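Local coordinates for argininosuccinate lyase (Chelativorans sp., PDB 6RX8) that acts as an EDDS lyase of the aspartase/fumarase superfamily, a homotetramer that breaks carbon–nitrogen bonds of ethylenediaminedisuccinate with release of fumarate, at the interface of chains A and B and the interface of chains A and C. Numbering follows the deposited sequence. Chains: chain A/B/C, Argininosuccinate lyase.

Contact 1: the interface of chains A and B. Residues chain A 157-160; chain B 113, 319-320, 322.
Backbone and amide hydrogen bonds join the turn A:Gln159–A:Arg160 to B:Gln319 and B:Met320. A:Gln159 N gives a nearly straight bond of 3.0 Å to B:Met320 O. The next amide, A:Arg160 N, bonds at 3.0 Å to B:Gln319 OE1, the side-chain amide oxygen, from a position tilted 17° from the carbonyl plane. A:Tyr157 O and B:Met320 N are bridged by water 1.

Packing supports these bonds. B:Gln319 has CG anti to its carbonyl carbon (chi1 -59°) and is extended beyond, running alongside A:Tyr157. Its NE2 lies 3.3 Å from A:Tyr157 CB, the tyrosine ring and the amide being turned 24° apart. Replacing B:Gln319 by an alanine would probably leave A:Arg160 N without this acceptor and open a gap beside A:Tyr157 CB. The engineered B:Met320, a tyrosine in the natural enzyme, bends at chi2 and lays SD 3.7 Å from A:Gln159 CG; a bond from A:Gln159 NE2 to the sulfur is weak. B:Met320 CB lies 3.9 Å from A:Thr158 CG2, the methyl that also approaches B:Asn113.

A:Thr158 and B:Asn113 are both fumarate-binding residues, which places this patch beside an active site built from more than one subunit. In the fold, the turn links strands 153-158 and 161-167 of chain A and meets the loop between helices 303-313 and 329-348 of chain B.

Contact 2: the interface of chains A and C. Residues chain A 290, 293-294, 297; chain C 321-323.
The first turns of helix 290-301 of chain A, with A:Glu293 and A:Met290 in front, receive the loop C:Ser321–C:Ala323, which lies between helices 303-313 and 329-348 of chain C. Helix 290-301 directly follows the signature segment of the aspartase/fumarase superfamily, whose A:Ser281, the catalytic base, binds fumarate together with A:Lys286 and A:Asn288.

A:Glu293 carries the polar contact. Extended beyond CG, it takes a 2.8 Å hydrogen bond from C:Ala322 N on OE2, the amide coming from above the carboxylate plane, 38° out of it. The other oxygen, OE1, reaches C:Ser321 OG through water 2. The same hydroxyl, anti to its backbone N (chi1 168°), accepts a bond of 3.0 Å from C:Ala323 N and thereby braces the loop presented to the glutamate. On the far side of the loop, water 3 connects A:Lys297 NZ with C:Ala322 O.

Van der Waals contacts surround these links. The engineered A:Met290, an aspartate in the natural protein, bends at chi2 and chi3 and sets SD 3.5 Å from C:Ala322 CB. That methyl also lies 3.4 Å from A:Glu293 OE2. A:Lys297 CB rests 3.9 Å from C:Ala323 CA. Within chain A, A:Met290 CG lies in plane at the edge of the guanidinium of A:Arg294, which binds a second fumarate.

Contact 3: the interface of chains A and C. Residues chain A 30, 34, 330; chain C 30, 34, 330.
A:Arg330 NH2, a terminal guanidinium nitrogen, comes within 3.0 Å of C:Arg330 NH2, but neither N-H is aimed at the other nitrogen, so the approach is not a hydrogen bond. The two guanidinium groups instead stack face to face, their planes 15° apart. Each CZ lies 3.2 Å above the other's plane, displaced toward the rim, and the two CZ atoms are 3.7 Å apart. Within the stack, A:Arg330 NE also lies 3.6 Å from C:Arg330 NE.

The side chains arrive from opposite directions. In both, CG stands between the backbone N and the carbonyl carbon (chi1 61°), and a bend at chi3 (58°) swings the flat group round to lie against its mate. Two like charges held so close would probably cost energy unless anions or water nearby offset them.

Flanking the pair are two equivalent apolar contacts: A:Thr34 CG2 lies 4.0 Å from C:Ala30 CA, and A:Ala30 CA is as far from C:Thr34 CG2. In each threonine the methyl, rather than the hydroxyl, touches the neighbour.

The patch straddles the two-fold axis relating chains A and C. It joins the end of helix 20-31, the short link to helix 35-56 and the first turn of helix 329-348 from both copies.

Contact 1: the interface of chains A and B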
loop_
_atom_site.group_PDB
_atom_site.type_symbol
_atom_site.label_atom_id
_atom_site.label_comp_id
_atom_site.label_asym_id
_atom_site.label_seq_id
_atom_site.Cartn_x
_atom_site.Cartn_y
_atom_site.Cartn_z
ATOM N N TYR A 157 -17.574 9.706 -21.621
ATOM C CA TYR A 157 -17.056 10.732 -20.733
ATOM C C TYR A 157 -15.537 10.696 -20.718
ATOM O O TYR A 157 -14.913 9.640 -20.849
ATOM C CB TYR A 157 -17.579 10.551 -19.295
ATOM C CG TYR A 157 -19.074 10.664 -19.213
ATOM C CD1 TYR A 157 -19.886 9.574 -19.491
ATOM C CD2 TYR A 157 -19.680 11.871 -18.904
ATOM C CE1 TYR A 157 -21.264 9.680 -19.450
ATOM C CE2 TYR A 157 -21.053 11.988 -18.861
ATOM C CZ TYR A 157 -21.843 10.892 -19.138
ATOM O OH TYR A 157 -23.211 11.025 -19.104
ATOM N N THR A 158 -14.951 11.867 -20.560
ATOM C CA THR A 158 -13.595 11.993 -20.054
ATOM C C THR A 158 -13.634 13.014 -18.922
ATOM O O THR A 158 -14.320 14.037 -19.027
ATOM C CB THR A 158 -12.598 12.432 -21.135
ATOM O OG1 THR A 158 -12.919 13.754 -21.585
ATOM C CG2 THR A 158 -12.598 11.463 -22.315
ATOM N N GLN A 159 -12.891 12.748 -17.850
ATOM C CA GLN A 159 -12.866 13.652 -16.692
ATOM C C GLN A 159 -14.275 13.905 -16.160
ATOM O O GLN A 159 -14.588 14.986 -15.659
ATOM C CB GLN A 159 -12.158 14.965 -17.058
ATOM C CG GLN A 159 -10.779 14.702 -17.684
ATOM C CD GLN A 159 -10.123 15.934 -18.284
ATOM O OE1 GLN A 159 -10.195 17.012 -17.721
ATOM N NE2 GLN A 159 -9.476 15.773 -19.432
ATOM N N ARG A 160 -15.141 12.894 -16.267
ATOM C CA ARG A 160 -16.527 12.973 -15.798
ATOM C C ARG A 160 -17.304 14.102 -16.465
ATOM O O ARG A 160 -18.240 14.657 -15.884
ATOM C CB ARG A 160 -16.573 13.111 -14.274
ATOM C CG ARG A 160 -16.102 11.837 -13.583
ATOM C CD ARG A 160 -16.029 12.018 -12.085
ATOM N NE ARG A 160 -15.830 10.771 -11.357
ATOM C CZ ARG A 160 -15.582 10.708 -10.049
ATOM N NH1 ARG A 160 -15.457 11.821 -9.340
ATOM N NH2 ARG A 160 -15.455 9.534 -9.448
ATOM N N ASN B 113 -5.119 13.292 -25.240
ATOM C CA ASN B 113 -5.310 12.053 -24.497
ATOM C C ASN B 113 -4.584 10.895 -25.165
ATOM O O ASN B 113 -3.857 10.147 -24.501
ATOM C CB ASN B 113 -6.798 11.745 -24.356
ATOM C CG ASN B 113 -7.545 12.834 -23.631
ATOM O OD1 ASN B 113 -6.940 13.716 -23.016
ATOM N ND2 ASN B 113 -8.867 12.783 -23.691
ATOM N N GLN B 319 -12.587 5.710 -17.831
ATOM C CA GLN B 319 -12.484 6.909 -18.639
ATOM C C GLN B 319 -11.040 7.388 -18.666
ATOM O O GLN B 319 -10.242 7.068 -17.783
ATOM C CB GLN B 319 -13.320 8.074 -18.077
ATOM C CG GLN B 319 -14.804 7.845 -17.935
ATOM C CD GLN B 319 -15.470 8.930 -17.095
ATOM O OE1 GLN B 319 -14.878 9.978 -16.822
ATOM N NE2 GLN B 319 -16.706 8.679 -16.683
ATOM N N MET B 320 -10.721 8.213 -19.657
ATOM C CA MET B 320 -9.585 9.105 -19.498
ATOM C C MET B 320 -9.841 9.955 -18.261
ATOM O O MET B 320 -10.938 10.495 -18.078
ATOM C CB MET B 320 -9.396 9.984 -20.730
ATOM C CG MET B 320 -8.227 10.972 -20.626
ATOM S SD MET B 320 -8.632 12.428 -19.624
ATOM C CE MET B 320 -7.005 13.167 -19.464
ATOM N N ALA B 322 -7.513 12.696 -15.583
ATOM C CA ALA B 322 -6.281 13.359 -15.171
ATOM C C ALA B 322 -5.916 13.067 -13.717
ATOM O O ALA B 322 -4.906 13.587 -13.226
ATOM C CB ALA B 322 -6.418 14.869 -15.394
HETATM O O HOH W 1 -13.016 7.941 -21.833
#

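Contact 2: the interface of chains A and C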
loop_
_atom_site.group_PDB
_atom_site.type_symbol
_atom_site.label_atom_id
_atom_site.label_comp_id
_atom_site.label_asym_id
_atom_site.label_seq_id
_atom_site.Cartn_x
_atom_site.Cartn_y
_atom_site.Cartn_z
ATOM N N MET A 290 -26.141 -1.113 -4.413
ATOM C CA MET A 290 -25.399 -1.844 -3.399
ATOM C C MET A 290 -24.525 -2.921 -4.015
ATOM O O MET A 290 -23.430 -3.181 -3.513
ATOM C CB MET A 290 -26.376 -2.436 -2.388
ATOM C CG MET A 290 -25.727 -3.176 -1.247
ATOM S SD MET A 290 -24.603 -2.165 -0.284
ATOM C CE MET A 290 -25.730 -1.038 0.525
ATOM N N GLU A 293 -21.391 -0.970 -5.088
ATOM C CA GLU A 293 -20.506 -0.452 -4.052
ATOM C C GLU A 293 -19.817 -1.585 -3.308
ATOM O O GLU A 293 -18.647 -1.457 -2.931
ATOM C CB GLU A 293 -21.279 0.459 -3.096
ATOM C CG GLU A 293 -21.656 1.806 -3.738
ATOM C CD GLU A 293 -21.977 2.899 -2.728
ATOM O OE1 GLU A 293 -21.879 4.100 -3.101
ATOM O OE2 GLU A 293 -22.324 2.549 -1.576
ATOM N N ARG A 294 -20.511 -2.709 -3.103
ATOM C CA ARG A 294 -19.852 -3.859 -2.500
ATOM C C ARG A 294 -18.850 -4.475 -3.462
ATOM O O ARG A 294 -17.844 -5.053 -3.031
ATOM C CB ARG A 294 -20.879 -4.898 -2.065
ATOM C CG ARG A 294 -21.602 -4.551 -0.772
ATOM C CD ARG A 294 -22.693 -5.575 -0.491
ATOM N NE ARG A 294 -23.373 -5.361 0.783
ATOM C CZ ARG A 294 -22.925 -5.796 1.958
ATOM N NH1 ARG A 294 -21.775 -6.456 2.038
ATOM N NH2 ARG A 294 -23.628 -5.561 3.058
ATOM N N LYS A 297 -15.932 -2.241 -3.051
ATOM C CA LYS A 297 -15.309 -2.538 -1.770
ATOM C C LYS A 297 -14.308 -3.679 -1.899
ATOM O O LYS A 297 -13.189 -3.604 -1.378
ATOM C CB LYS A 297 -16.374 -2.886 -0.736
ATOM C CG LYS A 297 -15.794 -3.092 0.645
ATOM C CD LYS A 297 -16.889 -3.075 1.697
ATOM C CE LYS A 297 -17.233 -4.452 2.180
ATOM N NZ LYS A 297 -18.317 -4.369 3.206
ATOM N N SER C 321 -21.099 5.624 2.251
ATOM C CA SER C 321 -20.830 4.753 1.125
ATOM C C SER C 321 -20.668 3.343 1.664
ATOM O O SER C 321 -19.975 3.134 2.661
ATOM C CB SER C 321 -19.556 5.157 0.374
ATOM O OG SER C 321 -19.155 4.143 -0.538
ATOM N N ALA C 322 -21.302 2.381 1.002
ATOM C CA ALA C 322 -21.104 0.970 1.313
ATOM C C ALA C 322 -19.831 0.404 0.690
ATOM O O ALA C 322 -19.551 -0.791 0.850
ATOM C CB ALA C 322 -22.327 0.171 0.848
ATOM N N ALA C 323 -19.060 1.220 -0.023
ATOM C CA ALA C 323 -17.804 0.771 -0.602
ATOM C C ALA C 323 -16.622 0.951 0.341
ATOM O O ALA C 323 -15.502 0.577 -0.017
ATOM C CB ALA C 323 -17.513 1.519 -1.910
HETATM O O HOH W 2 -19.759 5.367 -2.828
HETATM O O HOH W 3 -20.355 -2.236 3.063
#

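Contact 3: the interface of chains A and C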
loop_
_atom_site.group_PDB
_atom_site.type_symbol
_atom_site.label_atom_id
_atom_site.label_comp_id
_atom_site.label_asym_id
_atom_site.label_seq_id
_atom_site.Cartn_x
_atom_site.Cartn_y
_atom_site.Cartn_z
ATOM N N ALA A 30 -18.467 -14.860 5.712
ATOM C CA ALA A 30 -18.692 -15.874 6.732
ATOM C C ALA A 30 -18.352 -17.272 6.235
ATOM O O ALA A 30 -18.032 -18.140 7.052
ATOM C CB ALA A 30 -20.146 -15.828 7.210
ATOM N N THR A 34 -10.363 -20.807 6.186
ATOM C CA THR A 34 -8.996 -20.406 6.458
ATOM C C THR A 34 -8.080 -20.988 5.386
ATOM O O THR A 34 -8.410 -21.972 4.712
ATOM C CB THR A 34 -8.532 -20.892 7.828
ATOM O OG1 THR A 34 -8.459 -22.321 7.804
ATOM C CG2 THR A 34 -9.484 -20.429 8.917
ATOM N N ARG A 330 -10.407 -15.962 1.544
ATOM C CA ARG A 330 -11.470 -14.970 1.589
ATOM C C ARG A 330 -11.209 -13.851 0.597
ATOM O O ARG A 330 -12.156 -13.268 0.063
ATOM C CB ARG A 330 -11.638 -14.416 3.007
ATOM C CG ARG A 330 -10.429 -13.707 3.594
ATOM C CD ARG A 330 -10.686 -13.280 5.066
ATOM N NE ARG A 330 -11.014 -14.416 5.934
ATOM C CZ ARG A 330 -12.249 -14.783 6.287
ATOM N NH1 ARG A 330 -13.317 -14.102 5.872
ATOM N NH2 ARG A 330 -12.419 -15.841 7.068
ATOM N N ALA C 30 -8.576 -18.833 12.895
ATOM C CA ALA C 30 -9.799 -19.622 12.871
ATOM C C ALA C 30 -10.839 -19.097 13.850
ATOM O O ALA C 30 -12.035 -19.319 13.634
ATOM C CB ALA C 30 -9.486 -21.089 13.177
ATOM N N THR C 34 -16.437 -12.582 12.253
ATOM C CA THR C 34 -16.693 -11.599 11.217
ATOM C C THR C 34 -16.995 -10.252 11.867
ATOM O O THR C 34 -17.388 -10.168 13.037
ATOM C CB THR C 34 -17.874 -12.006 10.340
ATOM O OG1 THR C 34 -19.065 -11.969 11.133
ATOM C CG2 THR C 34 -17.665 -13.395 9.763
ATOM N N ARG C 330 -10.321 -9.862 12.717
ATOM C CA ARG C 330 -9.163 -10.737 12.607
ATOM C C ARG C 330 -7.879 -9.930 12.536
ATOM O O ARG C 330 -6.835 -10.393 13.004
ATOM C CB ARG C 330 -9.295 -11.664 11.395
ATOM C CG ARG C 330 -9.388 -10.982 10.040
ATOM C CD ARG C 330 -9.619 -12.016 8.904
ATOM N NE ARG C 330 -10.838 -12.809 9.101
ATOM C CZ ARG C 330 -10.882 -14.035 9.628
ATOM N NH1 ARG C 330 -9.770 -14.662 10.012
ATOM N NH2 ARG C 330 -12.051 -14.645 9.768
#

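Centres of the C-alpha atoms put contact 1 about 23 Å from contact 2 and contact 3 about 20 Å from contact 2, with contacts 1 and 3 about 38 Å apart. Contacts 1 and 2 use the same loop from different copies: residues 319-320 meet one neighbour and 321-323 another, so in the tetramer each copy of the loop serves two partners. Helix 329-348, which follows that loop, supplies the arginines of contact 3. Contacts 1 and 2 adjoin fumarate-binding residues, which suggests that subunit assembly shapes the active sites, whereas contact 3 joins chains A and C at their symmetry axis.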